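Local atomic coordinates of Kiaa0380 (Homo sapiens, PDB entry 1HTJ), a protein that probably couples heterotrimeric G protein signalling to Rho GTPases, as a guanine nucleotide exchange factor that carries an RGS-like domain. Residues A[57-69]-A[84-97]. The protein carries 3 engineered substitutions. Numbering follows the deposited sequence.
Sequences PSPLLFYLCAEVY and IWNIFLEKNAPLRV
Phe88 drives its flat ring against the backbone of helix 58-69, a knob in the hole formed by Ser58, Leu61, Phe62 and Cys65. Phe62 CA lies 3.6 Å from the centroid of the Phe88 ring, 13° off its normal, a CH-pi contact over one face; CG2 of Ile87 covers the opposite face. Phenylalanine suits this place because a thin apolar plate fits close to a helix surface, while Cys65, small and polarisable, brings SG to 4.0 Å from Phe88 CE1. The Phe62 ring, its CG anti to the backbone N (chi1 167°), swings beside Phe88. Their planes meet at 59°. Ile84 is a second knob, its branches parting: CG2 meets the Phe62 ring edge, 3.8 Å from CE1, and CD1 reaches the Cys65 carbonyl and Tyr69 CB. It joins helices 58-69 and 84-89, whose axes run nearly antiparallel. Beta-branched Val97 fills the angle between Phe62 and Ser58, its CG2 3.7 Å from Phe62 CB. Cutting Phe88 back to an alanine is likely to open a gap under Phe62 CA and take a wall from the Phe62 ring.

Only the leucine and proline tips pack loosely: Leu95 CD1 meets Leu61 CD1 at 4.0 Å, and Leu95 CD2 grazes Pro57. Small Ser58 lets the loop backbone come close, its OG 3.3 Å from Leu95 CA. The open side lies at Arg96, whose CB points away from helix 58-69; a water there donates to buried Ser58 OG and, at 2.7 Å, to Arg96 O. Asp56 also hydrogen-bonds that OG. With no direct hydrogen bond between the segments, this join within the all-helical RGS-like domain implies cohesion by apolar shape fit, with water mediating at the polar margin.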
loop_
_atom_site.group_PDB
_atom_site.type_symbol
_atom_site.label_atom_id
_atom_site.label_comp_id
_atom_site.label_asym_id
_atom_site.label_seq_id
_atom_site.Cartn_x
_atom_site.Cartn_y
_atom_site.Cartn_z
ATOM N N PRO A 57 0.650 5.290 7.263
ATOM C CA PRO A 57 0.341 4.553 6.024
ATOM C C PRO A 57 1.064 5.047 4.772
ATOM O O PRO A 57 0.970 4.424 3.713
ATOM C CB PRO A 57 -1.162 4.745 5.892
ATOM C CG PRO A 57 -1.303 6.211 6.308
ATOM C CD PRO A 57 -0.414 6.268 7.572
ATOM N N SER A 58 1.780 6.156 4.885
ATOM C CA SER A 58 2.443 6.738 3.731
ATOM C C SER A 58 3.441 5.854 2.955
ATOM O O SER A 58 3.233 5.580 1.780
ATOM C CB SER A 58 3.122 8.050 4.148
ATOM O OG SER A 58 2.198 8.883 4.842
ATOM N N PRO A 59 4.526 5.396 3.603
ATOM C CA PRO A 59 5.496 4.568 2.875
ATOM C C PRO A 59 4.960 3.365 2.126
ATOM O O PRO A 59 5.338 3.149 0.966
ATOM C CB PRO A 59 6.523 4.179 3.949
ATOM C CG PRO A 59 5.766 4.292 5.229
ATOM C CD PRO A 59 4.909 5.528 5.020
ATOM N N LEU A 60 4.092 2.583 2.768
ATOM C CA LEU A 60 3.553 1.406 2.108
ATOM C C LEU A 60 2.542 1.738 1.033
ATOM O O LEU A 60 2.539 1.102 -0.027
ATOM C CB LEU A 60 2.920 0.453 3.120
ATOM C CG LEU A 60 2.285 -0.801 2.523
ATOM C CD1 LEU A 60 3.319 -1.540 1.670
ATOM C CD2 LEU A 60 1.766 -1.702 3.645
ATOM N N LEU A 61 1.662 2.704 1.296
ATOM C CA LEU A 61 0.673 3.057 0.292
ATOM C C LEU A 61 1.392 3.648 -0.907
ATOM O O LEU A 61 1.009 3.414 -2.057
ATOM C CB LEU A 61 -0.369 4.049 0.842
ATOM C CG LEU A 61 -1.432 3.456 1.783
ATOM C CD1 LEU A 61 -2.444 4.539 2.171
ATOM C CD2 LEU A 61 -2.146 2.280 1.081
ATOM N N PHE A 62 2.439 4.414 -0.635
ATOM C CA PHE A 62 3.221 5.005 -1.704
ATOM C C PHE A 62 3.833 3.869 -2.532
ATOM O O PHE A 62 3.698 3.815 -3.765
ATOM C CB PHE A 62 4.340 5.869 -1.130
ATOM C CG PHE A 62 5.366 6.249 -2.145
ATOM C CD1 PHE A 62 5.007 7.018 -3.260
ATOM C CD2 PHE A 62 6.677 5.779 -2.041
ATOM C CE1 PHE A 62 5.934 7.308 -4.252
ATOM C CE2 PHE A 62 7.617 6.069 -3.034
ATOM C CZ PHE A 62 7.244 6.835 -4.143
ATOM N N TYR A 63 4.498 2.955 -1.833
ATOM C CA TYR A 63 5.143 1.816 -2.468
ATOM C C TYR A 63 4.166 1.034 -3.361
ATOM O O TYR A 63 4.493 0.671 -4.501
ATOM C CB TYR A 63 5.714 0.884 -1.389
ATOM C CG TYR A 63 6.418 -0.318 -1.947
ATOM C CD1 TYR A 63 7.806 -0.360 -2.019
ATOM C CD2 TYR A 63 5.697 -1.405 -2.427
ATOM C CE1 TYR A 63 8.461 -1.465 -2.557
ATOM C CE2 TYR A 63 6.342 -2.515 -2.971
ATOM C CZ TYR A 63 7.722 -2.538 -3.029
ATOM O OH TYR A 63 8.365 -3.642 -3.535
ATOM N N LEU A 64 2.973 0.775 -2.833
ATOM C CA LEU A 64 1.963 0.033 -3.561
ATOM C C LEU A 64 1.474 0.790 -4.802
ATOM O O LEU A 64 1.120 0.179 -5.824
ATOM C CB LEU A 64 0.781 -0.285 -2.636
ATOM C CG LEU A 64 1.051 -1.304 -1.513
ATOM C CD1 LEU A 64 -0.168 -1.437 -0.618
ATOM C CD2 LEU A 64 1.391 -2.653 -2.123
ATOM N N CYS A 65 1.435 2.115 -4.707
ATOM C CA CYS A 65 0.987 2.914 -5.837
ATOM C C CYS A 65 2.081 2.959 -6.899
ATOM O O CYS A 65 1.794 2.841 -8.084
ATOM C CB CYS A 65 0.592 4.320 -5.376
ATOM S SG CYS A 65 -1.050 4.405 -4.572
ATOM N N ALA A 66 3.330 3.105 -6.462
ATOM C CA ALA A 66 4.473 3.133 -7.379
ATOM C C ALA A 66 4.544 1.784 -8.077
ATOM O O ALA A 66 4.896 1.693 -9.248
ATOM C CB ALA A 66 5.768 3.395 -6.621
ATOM N N GLU A 67 4.197 0.737 -7.340
ATOM C CA GLU A 67 4.186 -0.615 -7.870
ATOM C C GLU A 67 3.141 -0.696 -8.991
ATOM O O GLU A 67 3.419 -1.227 -10.068
ATOM C CB GLU A 67 3.857 -1.595 -6.746
ATOM C CG GLU A 67 4.188 -3.044 -7.039
ATOM C CD GLU A 67 5.665 -3.280 -7.323
ATOM O OE1 GLU A 67 6.510 -2.421 -6.960
ATOM O OE2 GLU A 67 5.976 -4.345 -7.904
ATOM N N VAL A 68 1.947 -0.158 -8.754
ATOM C CA VAL A 68 0.907 -0.172 -9.784
ATOM C C VAL A 68 1.339 0.656 -10.991
ATOM O O VAL A 68 1.109 0.264 -12.138
ATOM C CB VAL A 68 -0.419 0.427 -9.284
ATOM C CG1 VAL A 68 -1.421 0.488 -10.428
ATOM C CG2 VAL A 68 -0.965 -0.406 -8.125
ATOM N N TYR A 69 1.954 1.807 -10.720
ATOM C CA TYR A 69 2.410 2.705 -11.775
ATOM C C TYR A 69 3.316 2.005 -12.789
ATOM O O TYR A 69 3.130 2.133 -13.995
ATOM C CB TYR A 69 3.174 3.883 -11.174
ATOM C CG TYR A 69 3.712 4.849 -12.211
ATOM C CD1 TYR A 69 2.934 5.910 -12.675
ATOM C CD2 TYR A 69 5.002 4.697 -12.736
ATOM C CE1 TYR A 69 3.422 6.797 -13.626
ATOM C CE2 TYR A 69 5.499 5.579 -13.690
ATOM C CZ TYR A 69 4.701 6.627 -14.128
ATOM O OH TYR A 69 5.183 7.507 -15.060
ATOM N N ILE A 84 0.077 10.256 -7.566
ATOM C CA ILE A 84 1.165 9.832 -6.697
ATOM C C ILE A 84 1.951 11.043 -6.192
ATOM O O ILE A 84 2.318 11.120 -5.018
ATOM C CB ILE A 84 2.135 8.893 -7.430
ATOM C CG1 ILE A 84 1.555 7.478 -7.472
ATOM C CG2 ILE A 84 3.491 8.889 -6.720
ATOM C CD1 ILE A 84 2.371 6.494 -8.318
ATOM N N TRP A 85 2.199 11.997 -7.081
ATOM C CA TRP A 85 2.956 13.191 -6.721
ATOM C C TRP A 85 2.252 14.062 -5.691
ATOM O O TRP A 85 2.863 14.486 -4.710
ATOM C CB TRP A 85 3.257 14.023 -7.972
ATOM C CG TRP A 85 3.770 15.386 -7.651
ATOM C CD1 TRP A 85 3.057 16.555 -7.631
ATOM C CD2 TRP A 85 5.103 15.718 -7.245
ATOM N NE1 TRP A 85 3.868 17.596 -7.234
ATOM C CE2 TRP A 85 5.128 17.107 -6.991
ATOM C CE3 TRP A 85 6.279 14.969 -7.066
ATOM C CZ2 TRP A 85 6.288 17.765 -6.569
ATOM C CZ3 TRP A 85 7.433 15.619 -6.646
ATOM C CH2 TRP A 85 7.432 17.004 -6.401
ATOM N N ASN A 86 0.970 14.327 -5.926
ATOM C CA ASN A 86 0.153 15.166 -5.039
ATOM C C ASN A 86 -0.139 14.521 -3.686
ATOM O O ASN A 86 -0.232 15.208 -2.670
ATOM C CB ASN A 86 -1.177 15.528 -5.724
ATOM C CG ASN A 86 -0.991 16.524 -6.862
ATOM O OD1 ASN A 86 -0.408 17.585 -6.669
ATOM N ND2 ASN A 86 -1.483 16.185 -8.047
ATOM N N ILE A 87 -0.285 13.201 -3.674
ATOM C CA ILE A 87 -0.584 12.501 -2.437
ATOM C C ILE A 87 0.624 12.202 -1.562
ATOM O O ILE A 87 0.571 12.356 -0.329
ATOM C CB ILE A 87 -1.303 11.175 -2.724
ATOM C CG1 ILE A 87 -2.694 11.462 -3.285
ATOM C CG2 ILE A 87 -1.390 10.333 -1.451
ATOM C CD1 ILE A 87 -3.458 10.237 -3.660
ATOM N N PHE A 88 1.718 11.797 -2.198
ATOM C CA PHE A 88 2.905 11.396 -1.456
ATOM C C PHE A 88 4.169 12.231 -1.532
ATOM O O PHE A 88 4.919 12.283 -0.565
ATOM C CB PHE A 88 3.313 9.971 -1.865
ATOM C CG PHE A 88 2.191 8.970 -1.814
ATOM C CD1 PHE A 88 1.516 8.612 -2.968
ATOM C CD2 PHE A 88 1.830 8.368 -0.608
ATOM C CE1 PHE A 88 0.501 7.671 -2.929
ATOM C CE2 PHE A 88 0.813 7.427 -0.556
ATOM C CZ PHE A 88 0.145 7.074 -1.718
ATOM N N LEU A 89 4.414 12.889 -2.655
ATOM C CA LEU A 89 5.684 13.572 -2.798
ATOM C C LEU A 89 5.808 15.070 -2.834
ATOM O O LEU A 89 6.900 15.594 -2.612
ATOM C CB LEU A 89 6.400 13.003 -4.023
ATOM C CG LEU A 89 6.460 11.476 -4.089
ATOM C CD1 LEU A 89 6.998 11.046 -5.441
ATOM C CD2 LEU A 89 7.322 10.944 -2.947
ATOM N N GLU A 90 4.728 15.780 -3.111
ATOM C CA GLU A 90 4.855 17.220 -3.175
ATOM C C GLU A 90 4.968 17.844 -1.783
ATOM O O GLU A 90 4.599 17.232 -0.779
ATOM C CB GLU A 90 3.698 17.813 -3.983
ATOM C CG GLU A 90 2.400 17.966 -3.250
ATOM C CD GLU A 90 2.240 19.360 -2.699
ATOM O OE1 GLU A 90 2.438 20.313 -3.478
ATOM O OE2 GLU A 90 1.914 19.506 -1.501
ATOM N N LYS A 91 5.519 19.056 -1.750
ATOM C CA LYS A 91 5.737 19.819 -0.523
ATOM C C LYS A 91 4.769 19.571 0.631
ATOM O O LYS A 91 5.190 19.324 1.761
ATOM C CB LYS A 91 5.729 21.331 -0.836
ATOM C CG LYS A 91 7.118 21.958 -0.878
ATOM C CD LYS A 91 7.834 21.796 0.473
ATOM C CE LYS A 91 9.330 22.110 0.370
ATOM N NZ LYS A 91 9.610 23.422 -0.287
ATOM N N ASN A 92 3.477 19.660 0.346
ATOM C CA ASN A 92 2.468 19.497 1.379
ATOM C C ASN A 92 1.575 18.293 1.160
ATOM O O ASN A 92 0.383 18.348 1.434
ATOM C CB ASN A 92 1.617 20.762 1.446
ATOM C CG ASN A 92 2.447 22.000 1.717
ATOM O OD1 ASN A 92 3.211 22.044 2.683
ATOM N ND2 ASN A 92 2.299 23.021 0.867
ATOM N N ALA A 93 2.160 17.208 0.672
ATOM C CA ALA A 93 1.414 15.996 0.414
ATOM C C ALA A 93 0.852 15.460 1.730
ATOM O O ALA A 93 1.530 15.470 2.753
ATOM C CB ALA A 93 2.317 14.969 -0.231
ATOM N N PRO A 94 -0.410 15.004 1.721
ATOM C CA PRO A 94 -1.027 14.467 2.947
ATOM C C PRO A 94 -0.378 13.177 3.467
ATOM O O PRO A 94 -0.299 12.962 4.674
ATOM C CB PRO A 94 -2.489 14.274 2.544
ATOM C CG PRO A 94 -2.404 14.030 1.061
ATOM C CD PRO A 94 -1.375 15.038 0.608
ATOM N N LEU A 95 0.070 12.317 2.556
ATOM C CA LEU A 95 0.723 11.060 2.932
ATOM C C LEU A 95 2.175 11.141 2.475
ATOM O O LEU A 95 2.698 10.261 1.777
ATOM C CB LEU A 95 0.027 9.880 2.259
ATOM C CG LEU A 95 -1.469 9.749 2.538
ATOM C CD1 LEU A 95 -1.987 8.471 1.862
ATOM C CD2 LEU A 95 -1.723 9.722 4.053
ATOM N N ARG A 96 2.809 12.225 2.896
ATOM C CA ARG A 96 4.179 12.531 2.550
ATOM C C ARG A 96 5.213 11.466 2.841
ATOM O O ARG A 96 5.279 10.905 3.930
ATOM C CB ARG A 96 4.607 13.817 3.244
ATOM C CG ARG A 96 5.978 14.324 2.817
ATOM C CD ARG A 96 5.916 14.911 1.418
ATOM N NE ARG A 96 7.222 15.358 0.945
ATOM C CZ ARG A 96 8.005 16.209 1.603
ATOM N NH1 ARG A 96 7.619 16.714 2.775
ATOM N NH2 ARG A 96 9.184 16.553 1.085
ATOM N N VAL A 97 6.021 11.195 1.833
ATOM C CA VAL A 97 7.113 10.258 1.950
ATOM C C VAL A 97 8.326 11.122 1.627
ATOM O O VAL A 97 8.410 11.725 0.559
ATOM C CB VAL A 97 7.002 9.112 0.932
ATOM C CG1 VAL A 97 8.284 8.307 0.929
ATOM C CG2 VAL A 97 5.826 8.218 1.283
HETATM O O HOH W 1 3.910 11.003 6.310
#